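Local coordinates for protein putative metal-dependent hydrolase (Parabacteroides distasonis ATCC 8503, PDB 3KL7) that binds two zinc ions in a metallo-beta-lactamase-type fold and is probably a metal-dependent hydrolase, at residues A[186-189]-A[190-194]. Sequence-based numbering, arbitrary orientation.
With GOL (glycerol), chain I.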
ATOM      1  N   TYR A 186      -7.885   0.091  14.269  1.00 17.25           N
ATOM      2  CA  TYR A 186      -6.610   0.623  13.803  1.00 16.96           C
ATOM      3  C   TYR A 186      -6.725   1.556  12.578  1.00 16.47           C
ATOM      4  O   TYR A 186      -6.027   2.546  12.496  1.00 15.99           O
ATOM      5  CB  TYR A 186      -5.656  -0.543  13.497  1.00 17.40           C
ATOM      6  CG  TYR A 186      -5.547  -1.514  14.643  1.00 17.73           C
ATOM      7  CD1 TYR A 186      -4.925  -1.145  15.829  1.00 19.93           C
ATOM      8  CD2 TYR A 186      -6.100  -2.780  14.565  1.00 19.01           C
ATOM      9  CE1 TYR A 186      -4.839  -2.026  16.904  1.00 20.50           C
ATOM     10  CE2 TYR A 186      -6.015  -3.681  15.651  1.00 19.70           C
ATOM     11  CZ  TYR A 186      -5.388  -3.289  16.799  1.00 19.57           C
ATOM     12  OH  TYR A 186      -5.292  -4.148  17.863  1.00 23.59           O
ATOM     13  N   THR A 187      -7.606   1.223  11.634  1.00 15.84           N
ATOM     14  CA  THR A 187      -7.756   2.021  10.436  1.00 15.06           C
ATOM     15  C   THR A 187      -9.239   2.383  10.213  1.00 15.14           C
ATOM     16  O   THR A 187      -9.863   2.960  11.112  1.00 16.11           O
ATOM     17  CB  THR A 187      -7.083   1.345   9.206  1.00 14.83           C
ATOM     18  OG1 THR A 187      -7.758   0.127   8.871  1.00 14.51           O
ATOM     19  CG2 THR A 187      -5.620   1.046   9.503  1.00 12.96           C
HETATM   20  N   MSE A 188      -9.806   2.044   9.059  1.00 14.28           N
HETATM   21  CA  MSE A 188     -11.125   2.582   8.669  1.00 14.55           C
HETATM   22  C   MSE A 188     -12.313   1.596   8.805  1.00 15.34           C
HETATM   23  O   MSE A 188     -12.166   0.356   8.609  1.00 15.64           O
HETATM   24  CB  MSE A 188     -11.072   3.114   7.216  1.00 13.62           C
HETATM   25  CG  MSE A 188     -10.397   4.472   7.096  1.00 13.03           C
HETATM   26 SE   MSE A 188     -10.421   5.248   5.322  0.75 11.02          SE
HETATM   27  CE  MSE A 188      -8.959   4.216   4.602  1.00  9.70           C
ATOM     28  N   THR A 189     -13.486   2.154   9.128  1.00 15.35           N
ATOM     29  CA  THR A 189     -14.752   1.422   9.015  1.00 15.73           C
ATOM     30  C   THR A 189     -15.184   1.475   7.568  1.00 16.25           C
ATOM     31  O   THR A 189     -14.566   2.176   6.747  1.00 17.04           O
ATOM     32  CB  THR A 189     -15.870   2.054   9.845  1.00 15.95           C
ATOM     33  OG1 THR A 189     -16.194   3.341   9.288  1.00 16.84           O
ATOM     34  CG2 THR A 189     -15.452   2.195  11.343  1.00 13.84           C
ATOM     35  N   VAL A 190     -16.244   0.748   7.236  1.00 16.30           N
ATOM     36  CA  VAL A 190     -16.702   0.674   5.846  1.00 15.46           C
ATOM     37  C   VAL A 190     -17.144   2.046   5.371  1.00 16.11           C
ATOM     38  O   VAL A 190     -16.810   2.460   4.260  1.00 16.29           O
ATOM     39  CB  VAL A 190     -17.826  -0.364   5.684  1.00 15.50           C
ATOM     40  CG1 VAL A 190     -18.525  -0.207   4.339  1.00 13.10           C
ATOM     41  CG2 VAL A 190     -17.252  -1.799   5.863  1.00 12.45           C
ATOM     42  N   SER A 191     -17.865   2.766   6.224  1.00 16.70           N
ATOM     43  CA  SER A 191     -18.337   4.105   5.883  1.00 17.11           C
ATOM     44  C   SER A 191     -17.200   5.084   5.681  1.00 17.40           C
ATOM     45  O   SER A 191     -17.252   5.904   4.772  1.00 16.97           O
ATOM     46  CB  SER A 191     -19.299   4.624   6.924  1.00 16.85           C
ATOM     47  OG  SER A 191     -20.558   3.995   6.777  1.00 18.12           O
ATOM     48  N   GLN A 192     -16.168   4.988   6.521  1.00 17.76           N
ATOM     49  CA  GLN A 192     -14.990   5.853   6.399  1.00 18.17           C
ATOM     50  C   GLN A 192     -14.269   5.607   5.111  1.00 18.14           C
ATOM     51  O   GLN A 192     -13.888   6.542   4.439  1.00 18.72           O
ATOM     52  CB  GLN A 192     -14.023   5.612   7.532  1.00 18.48           C
ATOM     53  CG  GLN A 192     -14.244   6.448   8.722  1.00 19.57           C
ATOM     54  CD  GLN A 192     -13.268   6.097   9.815  1.00 19.50           C
ATOM     55  OE1 GLN A 192     -12.911   4.953   9.966  1.00 20.22           O
ATOM     56  NE2 GLN A 192     -12.833   7.088  10.574  1.00 18.24           N
ATOM     57  N   ALA A 193     -14.058   4.326   4.788  1.00 17.76           N
ATOM     58  CA  ALA A 193     -13.437   3.927   3.540  1.00 17.67           C
ATOM     59  C   ALA A 193     -14.213   4.463   2.329  1.00 17.58           C
ATOM     60  O   ALA A 193     -13.614   4.959   1.369  1.00 17.68           O
ATOM     61  CB  ALA A 193     -13.345   2.422   3.467  1.00 17.52           C
ATOM     62  N   ALA A 194     -15.537   4.362   2.376  1.00 17.21           N
ATOM     63  CA  ALA A 194     -16.379   4.868   1.286  1.00 17.58           C
ATOM     64  C   ALA A 194     -16.204   6.393   1.134  1.00 18.04           C
ATOM     65  O   ALA A 194     -16.049   6.900   0.026  1.00 18.16           O
ATOM     66  CB  ALA A 194     -17.859   4.511   1.528  1.00 16.50           C
TER
HETATM   67  C1  GOL I 308     -16.731  -1.967   9.254  0.60 19.46           C
HETATM   68  O1  GOL I 308     -17.697  -0.962   9.221  0.60 19.04           O
HETATM   69  C2  GOL I 308     -15.806  -1.775  10.444  0.60 18.81           C
HETATM   70  O2  GOL I 308     -16.401  -2.411  11.516  0.60 20.16           O
HETATM   71  C3  GOL I 308     -14.404  -2.409  10.217  0.60 19.12           C
HETATM   72  O3  GOL I 308     -13.603  -1.706   9.254  0.60 17.21           O
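Thr-189 and Gln-192 face each other where the loop 186-189 turns into the first turn of helix 190-200, and the backbone bond from Ala-193 N to Thr-189 O (3.0 Å) starts the helix. Two further bonds lock the end reciprocally. Gln-192 N, one of the first-turn amides that have no carbonyl a turn earlier in the helix to bind, donates to Thr-189 OG1 at 3.2 Å. A chi1 of 67° puts that oxygen between the backbone N and the carbonyl carbon of its own residue, turned to the Gln-192 amide. In return the Gln-192 side chain, extended beyond CG, reaches back to Thr-189: OE1 accepts from Thr-189 N at 3.0 Å, with the donor in the plane of the amide, on a lone pair, and an N-H...O angle of 162°. NE2 of the same amide bonds to Glu-164, which fixes the flip of the group. Met-188, a selenomethionine, crosses the glutamine at an angle, CB and CG against Gln-192 CB; with its chain extended to SE (chi2 -176°), SE rests 3.7 Å from Ala-193 CA. A glycerol, probably from the crystallisation liquor, bridges the junction, giving O3 to Met-188 O and taking Val-190 N on O1 at 3.0 Å, so another first-turn amide has a partner. Upstream, Thr-187 bonds to Asn-183 and lies beside the zinc ligands Asp-162 and His-209. Thr-189 as N-cap and Gln-192 three residues on thus make a capping box, at the start of the helix that follows strand 177-181 in this metallo-beta-lactamase-like fold.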